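Local atomic coordinates of 3-phosphoshikimate 1-carboxyvinyltransferase (Streptomyces sviceus, PDB entry 7M0O), a protein that probably catalyses transfer of the enolpyruvyl group of phosphoenolpyruvate to the 5-hydroxyl of shikimate-3-phosphate, a step of chorismate biosynthesis. Residues K8-R13 against A218-A223; R13-A18 against T25-P30. All blocks are in the same frame, centred on the assembly; numbering follows the deposited sequence.

Interaction 1 of 2, residues K8-R13 against A218-A223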
ATOM      1  N   LYS A   8      -0.431   4.472   0.589  1.00 10.47           N
ATOM      2  CA  LYS A   8      -1.539   4.565   1.541  1.00 12.60           C
ATOM      3  C   LYS A   8      -1.310   3.658   2.746  1.00 15.52           C
ATOM      4  O   LYS A   8      -1.481   4.080   3.900  1.00 15.18           O
ATOM      5  CB  LYS A   8      -2.854   4.226   0.844  1.00 17.46           C
ATOM      6  CG  LYS A   8      -4.002   3.914   1.805  1.00 18.15           C
ATOM      7  CD  LYS A   8      -4.357   5.114   2.676  1.00 25.77           C
ATOM      8  CE  LYS A   8      -5.557   4.804   3.587  1.00 30.05           C
ATOM      9  NZ  LYS A   8      -5.259   3.721   4.572  1.00 33.62           N
ATOM     10  N   SER A   9      -0.948   2.397   2.505  1.00 12.08           N
ATOM     11  CA  SER A   9      -0.814   1.476   3.630  1.00 14.45           C
ATOM     12  C   SER A   9       0.397   1.813   4.494  1.00 13.86           C
ATOM     13  O   SER A   9       0.370   1.593   5.709  1.00 15.30           O
ATOM     14  CB  SER A   9      -0.733   0.029   3.138  1.00 20.36           C
ATOM     15  OG  SER A   9       0.419  -0.188   2.359  1.00 20.71           O
ATOM     16  N   ILE A  10       1.465   2.348   3.903  1.00 13.87           N
ATOM     17  CA  ILE A  10       2.594   2.768   4.725  1.00 10.80           C
ATOM     18  C   ILE A  10       2.226   4.014   5.535  1.00 11.10           C
ATOM     19  O   ILE A  10       2.578   4.124   6.716  1.00 13.70           O
ATOM     20  CB  ILE A  10       3.848   2.975   3.862  1.00 12.24           C
ATOM     21  CG1 ILE A  10       4.348   1.611   3.372  1.00 13.16           C
ATOM     22  CG2 ILE A  10       4.937   3.711   4.671  1.00 11.87           C
ATOM     23  CD1 ILE A  10       5.492   1.665   2.356  1.00 14.28           C
ATOM     24  N   THR A  11       1.479   4.947   4.938  1.00 11.22           N
ATOM     25  CA  THR A  11       1.076   6.137   5.683  1.00  8.14           C
ATOM     26  C   THR A  11       0.233   5.747   6.893  1.00 11.04           C
ATOM     27  O   THR A  11       0.411   6.295   7.989  1.00 12.61           O
ATOM     28  CB  THR A  11       0.316   7.123   4.772  1.00 11.76           C
ATOM     29  OG1 THR A  11       1.171   7.580   3.702  1.00 10.95           O
ATOM     30  CG2 THR A  11      -0.158   8.337   5.572  1.00 14.71           C
ATOM     31  N   ALA A  12      -0.632   4.749   6.723  1.00 13.28           N
ATOM     32  CA  ALA A  12      -1.525   4.315   7.798  1.00 14.67           C
ATOM     33  C   ALA A  12      -0.746   3.763   8.982  1.00 13.93           C
ATOM     34  O   ALA A  12      -0.972   4.165  10.133  1.00 14.46           O
ATOM     35  CB  ALA A  12      -2.488   3.255   7.261  1.00 16.94           C
ATOM     36  N   ARG A  13       0.143   2.797   8.723  1.00 12.00           N
ATOM     37  CA  ARG A  13       1.000   2.272   9.786  1.00 15.29           C
ATOM     38  C   ARG A  13       1.815   3.383  10.443  1.00 16.06           C
ATOM     39  O   ARG A  13       1.968   3.405  11.670  1.00 14.87           O
ATOM     40  CB  ARG A  13       1.946   1.203   9.234  1.00 13.87           C
ATOM     41  CG  ARG A  13       1.313  -0.051   8.610  1.00 16.01           C
ATOM     42  CD  ARG A  13       2.471  -0.861   8.038  1.00 22.78           C
ATOM     43  NE  ARG A  13       2.137  -2.100   7.338  1.00 30.08           N
ATOM     44  CZ  ARG A  13       1.885  -2.196   6.033  1.00 25.06           C
ATOM     45  NH1 ARG A  13       1.881  -1.119   5.250  1.00 22.25           N
ATOM     46  NH2 ARG A  13       1.632  -3.381   5.508  1.00 28.81           N
ATOM     47  N   ALA A 218      10.313   8.848   6.729  1.00 14.92           N
ATOM     48  CA  ALA A 218       9.882   9.227   5.391  1.00 18.22           C
ATOM     49  C   ALA A 218       8.993   8.137   4.798  1.00 15.28           C
ATOM     50  O   ALA A 218       9.373   6.956   4.784  1.00 14.22           O
ATOM     51  CB  ALA A 218      11.096   9.464   4.490  1.00 16.99           C
ATOM     52  N   ILE A 219       7.830   8.545   4.291  1.00 14.90           N
ATOM     53  CA  ILE A 219       6.883   7.636   3.647  1.00 11.17           C
ATOM     54  C   ILE A 219       7.291   7.448   2.192  1.00  9.89           C
ATOM     55  O   ILE A 219       7.456   8.428   1.448  1.00 15.73           O
ATOM     56  CB  ILE A 219       5.448   8.181   3.742  1.00 13.66           C
ATOM     57  CG1 ILE A 219       5.024   8.350   5.203  1.00 21.15           C
ATOM     58  CG2 ILE A 219       4.469   7.271   2.952  1.00 12.20           C
ATOM     59  CD1 ILE A 219       5.151   7.105   5.973  1.00 21.85           C
ATOM     60  N   GLU A 220       7.433   6.190   1.780  1.00 10.13           N
ATOM     61  CA  GLU A 220       7.778   5.895   0.385  1.00 12.52           C
ATOM     62  C   GLU A 220       6.618   6.241  -0.547  1.00 11.31           C
ATOM     63  O   GLU A 220       5.456   5.977  -0.223  1.00 11.70           O
ATOM     64  CB  GLU A 220       8.119   4.414   0.199  1.00 11.65           C
ATOM     65  CG  GLU A 220       9.441   3.983   0.773  1.00 15.23           C
ATOM     66  CD  GLU A 220       9.637   2.468   0.757  1.00 17.36           C
ATOM     67  OE1 GLU A 220       8.963   1.742  -0.025  1.00 15.76           O
ATOM     68  OE2 GLU A 220      10.480   2.001   1.546  1.00 19.89           O
ATOM     69  N   PRO A 221       6.900   6.814  -1.716  1.00 10.26           N
ATOM     70  CA  PRO A 221       5.873   6.873  -2.759  1.00 12.12           C
ATOM     71  C   PRO A 221       5.434   5.467  -3.136  1.00 12.12           C
ATOM     72  O   PRO A 221       6.206   4.511  -3.050  1.00 12.13           O
ATOM     73  CB  PRO A 221       6.585   7.567  -3.931  1.00 12.87           C
ATOM     74  CG  PRO A 221       7.760   8.269  -3.296  1.00 15.16           C
ATOM     75  CD  PRO A 221       8.167   7.442  -2.129  1.00 13.55           C
ATOM     76  N   ASP A 222       4.184   5.341  -3.553  1.00 12.51           N
ATOM     77  CA  ASP A 222       3.691   4.040  -3.983  1.00 10.09           C
ATOM     78  C   ASP A 222       4.534   3.526  -5.148  1.00 10.99           C
ATOM     79  O   ASP A 222       4.606   4.156  -6.211  1.00 11.06           O
ATOM     80  CB  ASP A 222       2.217   4.131  -4.375  1.00 13.22           C
ATOM     81  CG  ASP A 222       1.576   2.771  -4.557  1.00 17.12           C
ATOM     82  OD1 ASP A 222       1.943   2.059  -5.514  1.00 14.30           O
ATOM     83  OD2 ASP A 222       0.683   2.420  -3.757  1.00 18.40           O
ATOM     84  N   ALA A 223       5.173   2.380  -4.936  1.00 10.33           N
ATOM     85  CA  ALA A 223       6.088   1.838  -5.934  1.00  8.94           C
ATOM     86  C   ALA A 223       5.359   1.184  -7.102  1.00  8.54           C
ATOM     87  O   ALA A 223       5.903   1.123  -8.211  1.00 11.52           O
ATOM     88  CB  ALA A 223       7.042   0.832  -5.281  1.00 10.01           C
TER
HETATM   89  O   HOH W   1      -0.963   3.608  -2.195  1.00 15.18           O
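I10 and T11, in the first turns of helix 8-20, pack against I219 where the chain leaves strand 216-218. EPSP synthases have two globular domains joined by hinge segments, and residues 219-222 run from one domain towards helix 223-235 of the other.

The direct contact is mainly apolar. The I10 and I219 side chains slide past each other in opposite directions, with I10 CG2 3.6 Å from I219 CD1. I219 CG2 touches T11 OG1 at 3.4 Å, and the two side chains cross at about a right angle. With chi1 at -62°, T11 OG1 stands anti to the carbonyl carbon, and there it meets the methyl. It is buried, but it hydrogen-bonds to S7 O and L31 N, so the methyl only packs against it. An alanine here removes CD1 and CG2 of I219, and would probably leave a gap beside I10 CG2 and less cover over T11 OG1.

The polar groups of the linker bond mostly elsewhere. E220 OE1 approaches I10 CD1 to 4.2 Å, but the E220 carboxylate is held by L251 N and Q252 NE2. D222 is the N-cap of helix 223-235, with OD1 accepting from T225 N.

K8, S9 and R13 of the same helix are predicted to bind shikimate-3-phosphate, and K8 phosphoenolpyruvate as well. R13 NE hydrogen-bonds to T187 OG1. The R13 guanidinium makes a cation-pi contact with Y183, and R13 NH1 gives S9 OG a weak bond of 3.4 Å.

One water links the segments where no direct hydrogen bond does. It accepts from K8 N at 3.0 Å and donates to D222 OD2 at 2.6 Å.

Interaction 2 of 2, residues R13-A18 against T25-P30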
ATOM      1  N   ARG A  13       0.143   2.797   8.723  1.00 12.00           N
ATOM      2  CA  ARG A  13       1.000   2.272   9.786  1.00 15.29           C
ATOM      3  C   ARG A  13       1.815   3.383  10.443  1.00 16.06           C
ATOM      4  O   ARG A  13       1.968   3.405  11.670  1.00 14.87           O
ATOM      5  CB  ARG A  13       1.946   1.203   9.234  1.00 13.87           C
ATOM      6  CG  ARG A  13       1.313  -0.051   8.610  1.00 16.01           C
ATOM      7  CD  ARG A  13       2.471  -0.861   8.038  1.00 22.78           C
ATOM      8  NE  ARG A  13       2.137  -2.100   7.338  1.00 30.08           N
ATOM      9  CZ  ARG A  13       1.885  -2.196   6.033  1.00 25.06           C
ATOM     10  NH1 ARG A  13       1.881  -1.119   5.250  1.00 22.25           N
ATOM     11  NH2 ARG A  13       1.632  -3.381   5.508  1.00 28.81           N
ATOM     12  N   ALA A  14       2.372   4.297   9.641  1.00 11.50           N
ATOM     13  CA  ALA A  14       3.236   5.343  10.192  1.00 13.05           C
ATOM     14  C   ALA A  14       2.477   6.276  11.128  1.00 11.42           C
ATOM     15  O   ALA A  14       3.056   6.787  12.098  1.00 10.96           O
ATOM     16  CB  ALA A  14       3.874   6.154   9.065  1.00 10.21           C
ATOM     17  N   LEU A  15       1.201   6.551  10.823  1.00 11.33           N
ATOM     18  CA  LEU A  15       0.390   7.408  11.695  1.00 10.94           C
ATOM     19  C   LEU A  15       0.174   6.758  13.057  1.00 16.45           C
ATOM     20  O   LEU A  15       0.222   7.435  14.094  1.00 13.13           O
ATOM     21  CB  LEU A  15      -0.962   7.707  11.041  1.00 13.68           C
ATOM     22  CG  LEU A  15      -0.955   8.732   9.918  1.00 17.18           C
ATOM     23  CD1 LEU A  15      -2.299   8.763   9.206  1.00 16.63           C
ATOM     24  CD2 LEU A  15      -0.641  10.078  10.485  1.00 18.17           C
ATOM     25  N   PHE A  16      -0.092   5.449  13.067  1.00 11.95           N
ATOM     26  CA  PHE A  16      -0.201   4.716  14.325  1.00 10.25           C
ATOM     27  C   PHE A  16       1.089   4.818  15.124  1.00 12.62           C
ATOM     28  O   PHE A  16       1.072   5.119  16.322  1.00 14.45           O
ATOM     29  CB  PHE A  16      -0.550   3.253  14.035  1.00 10.90           C
ATOM     30  CG  PHE A  16      -0.813   2.416  15.271  1.00 13.87           C
ATOM     31  CD1 PHE A  16       0.225   2.093  16.150  1.00 12.21           C
ATOM     32  CD2 PHE A  16      -2.084   1.919  15.538  1.00 17.25           C
ATOM     33  CE1 PHE A  16      -0.000   1.312  17.289  1.00 13.06           C
ATOM     34  CE2 PHE A  16      -2.320   1.128  16.681  1.00 16.61           C
ATOM     35  CZ  PHE A  16      -1.275   0.827  17.546  1.00 13.37           C
ATOM     36  N   LEU A  17       2.217   4.511  14.482  1.00 14.02           N
ATOM     37  CA  LEU A  17       3.501   4.527  15.177  1.00 12.96           C
ATOM     38  C   LEU A  17       3.835   5.922  15.704  1.00 13.29           C
ATOM     39  O   LEU A  17       4.339   6.063  16.833  1.00 12.65           O
ATOM     40  CB  LEU A  17       4.585   4.007  14.235  1.00 11.95           C
ATOM     41  CG  LEU A  17       4.390   2.526  13.892  1.00 14.10           C
ATOM     42  CD1 LEU A  17       5.140   2.110  12.634  1.00 11.67           C
ATOM     43  CD2 LEU A  17       4.869   1.684  15.072  1.00 13.84           C
ATOM     44  N   ALA A  18       3.552   6.968  14.908  1.00 11.35           N
ATOM     45  CA  ALA A  18       3.809   8.339  15.348  1.00 11.04           C
ATOM     46  C   ALA A  18       2.973   8.690  16.572  1.00 13.49           C
ATOM     47  O   ALA A  18       3.438   9.402  17.465  1.00 13.36           O
ATOM     48  CB  ALA A  18       3.526   9.338  14.221  1.00 12.37           C
ATOM     49  N   THR A  25       7.425  12.452  16.614  1.00 12.84           N
ATOM     50  CA  THR A  25       7.725  11.832  15.330  1.00 16.04           C
ATOM     51  C   THR A  25       7.410  12.798  14.199  1.00 14.57           C
ATOM     52  O   THR A  25       6.378  13.473  14.212  1.00 13.83           O
ATOM     53  CB  THR A  25       6.922  10.545  15.133  1.00 10.88           C
ATOM     54  OG1 THR A  25       7.422   9.550  16.007  1.00 13.83           O
ATOM     55  CG2 THR A  25       7.024  10.030  13.696  1.00 16.25           C
ATOM     56  N   THR A  26       8.306  12.847  13.218  1.00 13.46           N
ATOM     57  CA  THR A  26       8.091  13.601  11.988  1.00 15.04           C
ATOM     58  C   THR A  26       7.901  12.608  10.844  1.00 18.47           C
ATOM     59  O   THR A  26       8.770  11.762  10.600  1.00 19.83           O
ATOM     60  CB  THR A  26       9.265  14.544  11.722  1.00 21.21           C
ATOM     61  OG1 THR A  26       9.464  15.381  12.871  1.00 23.14           O
ATOM     62  CG2 THR A  26       9.006  15.422  10.494  1.00 22.15           C
ATOM     63  N   LEU A  27       6.752  12.688  10.178  1.00 13.90           N
ATOM     64  CA  LEU A  27       6.454  11.895   8.996  1.00 15.06           C
ATOM     65  C   LEU A  27       6.669  12.768   7.768  1.00 17.23           C
ATOM     66  O   LEU A  27       6.060  13.840   7.650  1.00 17.92           O
ATOM     67  CB  LEU A  27       5.017  11.382   9.032  1.00 16.86           C
ATOM     68  CG  LEU A  27       4.625  10.576  10.274  1.00 14.98           C
ATOM     69  CD1 LEU A  27       3.213  10.053  10.114  1.00 14.84           C
ATOM     70  CD2 LEU A  27       5.611   9.435  10.467  1.00 12.29           C
ATOM     71  N   VAL A  28       7.513  12.313   6.850  1.00 13.29           N
ATOM     72  CA  VAL A  28       7.843  13.094   5.660  1.00 14.69           C
ATOM     73  C   VAL A  28       7.062  12.556   4.461  1.00 20.87           C
ATOM     74  O   VAL A  28       7.081  11.352   4.178  1.00 15.09           O
ATOM     75  CB  VAL A  28       9.361  13.078   5.412  1.00 22.74           C
ATOM     76  CG1 VAL A  28       9.723  13.984   4.264  1.00 16.43           C
ATOM     77  CG2 VAL A  28      10.092  13.506   6.682  1.00 23.21           C
ATOM     78  N   ARG A  29       6.377  13.458   3.754  1.00 18.00           N
ATOM     79  CA  ARG A  29       5.549  13.177   2.581  1.00 16.36           C
ATOM     80  C   ARG A  29       4.489  12.099   2.801  1.00 16.68           C
ATOM     81  O   ARG A  29       4.322  11.231   1.933  1.00 15.35           O
ATOM     82  CB  ARG A  29       6.418  12.767   1.387  1.00 21.33           C
ATOM     83  CG  ARG A  29       7.676  13.612   1.152  1.00 30.64           C
ATOM     84  CD  ARG A  29       7.362  15.097   1.109  1.00 34.96           C
ATOM     85  NE  ARG A  29       8.090  15.798   0.053  1.00 38.56           N
ATOM     86  CZ  ARG A  29       9.382  16.112   0.106  1.00 37.74           C
ATOM     87  NH1 ARG A  29      10.115  15.787   1.164  1.00 40.05           N
ATOM     88  NH2 ARG A  29       9.944  16.753  -0.911  1.00 39.81           N
ATOM     89  N   PRO A  30       3.734  12.113   3.899  1.00 15.10           N
ATOM     90  CA  PRO A  30       2.632  11.149   4.023  1.00 14.99           C
ATOM     91  C   PRO A  30       1.570  11.396   2.954  1.00 12.20           C
ATOM     92  O   PRO A  30       1.438  12.491   2.408  1.00 20.65           O
ATOM     93  CB  PRO A  30       2.074  11.423   5.423  1.00 16.32           C
ATOM     94  CG  PRO A  30       2.325  12.881   5.616  1.00 22.58           C
ATOM     95  CD  PRO A  30       3.673  13.130   4.970  1.00 21.18           C
TER
HETATM   96  O   HOH W   2       6.043   9.872  18.252  1.00 15.73           O
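A helix packed on the sheet strand that follows it, in an alpha/beta domain, brings A14, L15 and A18 of helix 8-20 against T25 and L27 of strand 24-28. The chain turns back after the helix. The axes of helix segment 13-18 and strand segment 25-28 are 9.0 Å apart at closest approach, and their directions differ by 164°, so helix and strand run nearly antiparallel. The strand is an inner one of a mixed four-stranded sheet, with 56-60 on one side and 216-218 on the other.

L27 makes the widest contact. Its CG lies beside the backbone N (chi1 -56°), and its two methyls spread over the turn from A14 to A18. CD2 meets A14 CB at 4.0 Å. CD1 reaches L15 CD2 at 3.9 Å, and the L15 and L27 side chains cross at about a right angle. CD1 also lies 4.2 Å from A18 CB and 3.8 Å from A14 O. That oxygen already accepts the helical bond from A18 N, so the methyl only packs on it.

T25 meets the helix further along, near the turn. Its CG2 is anti to the backbone N and sits 3.6 Å from A18 CB. The small side chains of A14 and A18 let the strand's side chains come close to the helix backbone.

Neighbours continue this buried core. L15 also packs on W57 and A18 on V59, both of strand 56-60, while A14 and L17 touch M190 of helix 182-193.

A water bridges A18 O and T25 OG1. It donates to A18 O at 2.8 Å and accepts from T25 OG1 at 2.7 Å.

In the fold
From the N terminus, the chain enters helix 8-20, which serves both contacts; the two helix segments overlap at R13. Interaction 2 closes first, across the short turn from the helix to strand 24-28. Interaction 1 closes 205 residues beyond its helix segment, when the chain returns through strand 216-218 to the linker, so interaction 2 is nested inside its loop. The centres are 9 Å apart and the contacts touch: I219 N probably hydrogen-bonds to V28 O, and I219 CD1 packs on A14 CB. T11 CG2 also packs on P30 CB. Together they tie the helix to its sheet and to the crossing between domains.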